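Local coordinates for putative immunoglobulin A1 protease (Bacteroides ovatus, PDB 3N6Z), which is of unproven function but may be an immunoglobulin A1 protease, and folds into a coil of parallel beta-strands, at residues N163-I168 with Q197-K202. Numbering follows the deposited sequence.
Sequences NKTGRI and QESYIK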
loop_
_atom_site.group_PDB
_atom_site.type_symbol
_atom_site.label_atom_id
_atom_site.label_comp_id
_atom_site.label_asym_id
_atom_site.label_seq_id
_atom_site.Cartn_x
_atom_site.Cartn_y
_atom_site.Cartn_z
ATOM N N ASN A 163 -11.229 12.090 -10.683
ATOM C CA ASN A 163 -10.364 12.649 -9.649
ATOM C C ASN A 163 -10.462 11.908 -8.321
ATOM O O ASN A 163 -9.635 12.134 -7.435
ATOM C CB ASN A 163 -10.658 14.130 -9.452
ATOM C CG ASN A 163 -10.252 14.981 -10.641
ATOM O OD1 ASN A 163 -9.418 14.589 -11.479
ATOM N ND2 ASN A 163 -10.811 16.190 -10.687
ATOM N N LYS A 164 -11.418 10.966 -8.193
ATOM C CA LYS A 164 -11.546 10.136 -6.993
ATOM C C LYS A 164 -10.807 8.797 -7.087
ATOM O O LYS A 164 -10.777 8.041 -6.096
ATOM C CB LYS A 164 -13.042 9.947 -6.678
ATOM C CG LYS A 164 -13.798 11.286 -6.500
ATOM C CD LYS A 164 -13.121 12.278 -5.571
ATOM C CE LYS A 164 -13.938 13.491 -5.256
ATOM N NZ LYS A 164 -13.170 14.515 -4.443
ATOM N N THR A 165 -10.169 8.511 -8.222
ATOM C CA THR A 165 -9.244 7.377 -8.312
ATOM C C THR A 165 -7.944 7.753 -7.590
ATOM O O THR A 165 -7.688 8.921 -7.295
ATOM C CB THR A 165 -8.930 6.999 -9.801
ATOM O OG1 THR A 165 -8.328 8.144 -10.450
ATOM C CG2 THR A 165 -10.200 6.577 -10.560
ATOM N N GLY A 166 -7.138 6.761 -7.294
ATOM C CA GLY A 166 -5.868 6.975 -6.600
ATOM C C GLY A 166 -4.767 6.068 -7.070
ATOM O O GLY A 166 -5.024 4.929 -7.430
ATOM N N ARG A 167 -3.528 6.582 -7.069
ATOM C CA ARG A 167 -2.368 5.841 -7.529
ATOM C C ARG A 167 -1.217 6.002 -6.538
ATOM O O ARG A 167 -0.978 7.113 -6.023
ATOM C CB ARG A 167 -1.924 6.341 -8.882
ATOM C CG ARG A 167 -2.966 6.094 -9.975
ATOM C CD ARG A 167 -2.851 7.047 -11.142
ATOM N NE ARG A 167 -3.190 8.415 -10.735
ATOM C CZ ARG A 167 -4.432 8.868 -10.525
ATOM N NH1 ARG A 167 -5.482 8.115 -10.774
ATOM N NH2 ARG A 167 -4.609 10.096 -10.043
ATOM N N ILE A 168 -0.503 4.905 -6.311
ATOM C CA ILE A 168 0.715 4.882 -5.506
ATOM C C ILE A 168 1.797 4.297 -6.391
ATOM O O ILE A 168 1.689 3.154 -6.861
ATOM C CB ILE A 168 0.559 4.070 -4.200
ATOM C CG1 ILE A 168 -0.476 4.758 -3.291
ATOM C CG2 ILE A 168 1.920 3.913 -3.498
ATOM C CD1 ILE A 168 -0.839 3.963 -2.021
ATOM N N GLN A 197 -9.556 7.878 -15.737
ATOM C CA GLN A 197 -8.455 7.708 -14.785
ATOM C C GLN A 197 -8.482 6.311 -14.199
ATOM O O GLN A 197 -9.491 5.587 -14.275
ATOM C CB GLN A 197 -8.538 8.777 -13.695
ATOM C CG GLN A 197 -8.352 10.199 -14.235
ATOM C CD GLN A 197 -8.181 11.222 -13.141
ATOM O OE1 GLN A 197 -7.291 11.077 -12.301
ATOM N NE2 GLN A 197 -9.014 12.275 -13.149
ATOM N N GLU A 198 -7.346 5.908 -13.626
ATOM C CA GLU A 198 -7.197 4.550 -13.134
ATOM C C GLU A 198 -6.655 4.535 -11.726
ATOM O O GLU A 198 -5.878 5.420 -11.360
ATOM C CB GLU A 198 -6.190 3.829 -13.991
ATOM C CG GLU A 198 -6.527 3.765 -15.470
ATOM C CD GLU A 198 -5.447 3.024 -16.247
ATOM O OE1 GLU A 198 -4.480 3.679 -16.691
ATOM O OE2 GLU A 198 -5.521 1.795 -16.340
ATOM N N SER A 199 -7.079 3.556 -10.932
ATOM C CA SER A 199 -6.454 3.284 -9.637
ATOM C C SER A 199 -5.470 2.132 -9.777
ATOM O O SER A 199 -5.811 1.075 -10.346
ATOM C CB SER A 199 -7.468 2.975 -8.545
ATOM O OG SER A 199 -8.342 4.070 -8.290
ATOM N N TYR A 200 -4.254 2.320 -9.262
ATOM C CA TYR A 200 -3.229 1.309 -9.367
ATOM C C TYR A 200 -2.092 1.525 -8.387
ATOM O O TYR A 200 -1.901 2.633 -7.843
ATOM C CB TYR A 200 -2.690 1.195 -10.799
ATOM C CG TYR A 200 -2.099 2.431 -11.419
ATOM C CD1 TYR A 200 -0.780 2.797 -11.173
ATOM C CD2 TYR A 200 -2.825 3.176 -12.358
ATOM C CE1 TYR A 200 -0.213 3.876 -11.811
ATOM C CE2 TYR A 200 -2.262 4.262 -13.022
ATOM C CZ TYR A 200 -0.955 4.606 -12.741
ATOM O OH TYR A 200 -0.378 5.684 -13.383
ATOM N N ILE A 201 -1.365 0.442 -8.171
ATOM C CA ILE A 201 -0.117 0.428 -7.410
ATOM C C ILE A 201 0.960 -0.086 -8.348
ATOM O O ILE A 201 0.823 -1.168 -8.914
ATOM C CB ILE A 201 -0.202 -0.438 -6.135
ATOM C CG1 ILE A 201 -1.421 -0.039 -5.295
ATOM C CG2 ILE A 201 1.091 -0.359 -5.310
ATOM C CD1 ILE A 201 -1.766 -0.964 -4.116
ATOM N N LYS A 202 2.034 0.685 -8.528
ATOM C CA LYS A 202 3.063 0.371 -9.513
ATOM C C LYS A 202 4.458 0.665 -8.975
ATOM O O LYS A 202 4.673 1.742 -8.409
ATOM C CB LYS A 202 2.822 1.196 -10.781
ATOM C CG LYS A 202 3.864 0.985 -11.899
ATOM C CD LYS A 202 3.579 1.808 -13.140
ATOM C CE LYS A 202 4.604 1.499 -14.222
ATOM N NZ LYS A 202 4.564 0.053 -14.628
HETATM O O HOH W 1 -7.257 10.938 -9.328
#
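R167 and Y200 pair across parallel strands 166-168 and 200-202, their side chains on the same face of the sheet. Main-chain bonds set the register: Y200 N to G166 O (3.3 Å), then I168 N to Y200 O and K202 N to I168 O. One step before the first, a side chain replaces the backbone acceptor: S199 OG receives G166 N at 3.1 Å and is also hydrogen-bonded to N192 O. Strands 125-131 and 233-235 continue the parallel pairing, an arrangement consistent with corresponding strands on successive turns of a beta-solenoid. On the opposite face, I168 and I201 both lie against L154.

The aliphatic part of R167 packs on the Y200 ring: CG sits over its centre, 3.6 Å from the centroid and 11° off the normal, a CH-pi contact; F233 also stacks with this ring. The bend at chi3 (-67°) turns NE off the line of the chain, and NE forms a salt bridge with D129. In the guanidinium plane, NH1 donates to both E198 O (2.8 Å) and T165 OG1, which is also hydrogen-bonded to G162 O, while NH2 donates to a water shared with T165 O and Q197 OE1. An alanine at R167 would probably leave D129 without its charged mate and the Y200 face without CG. Farther out, Q197 NE2 donates to N163 OD1 at 2.9 Å, the amide planes being 69° apart.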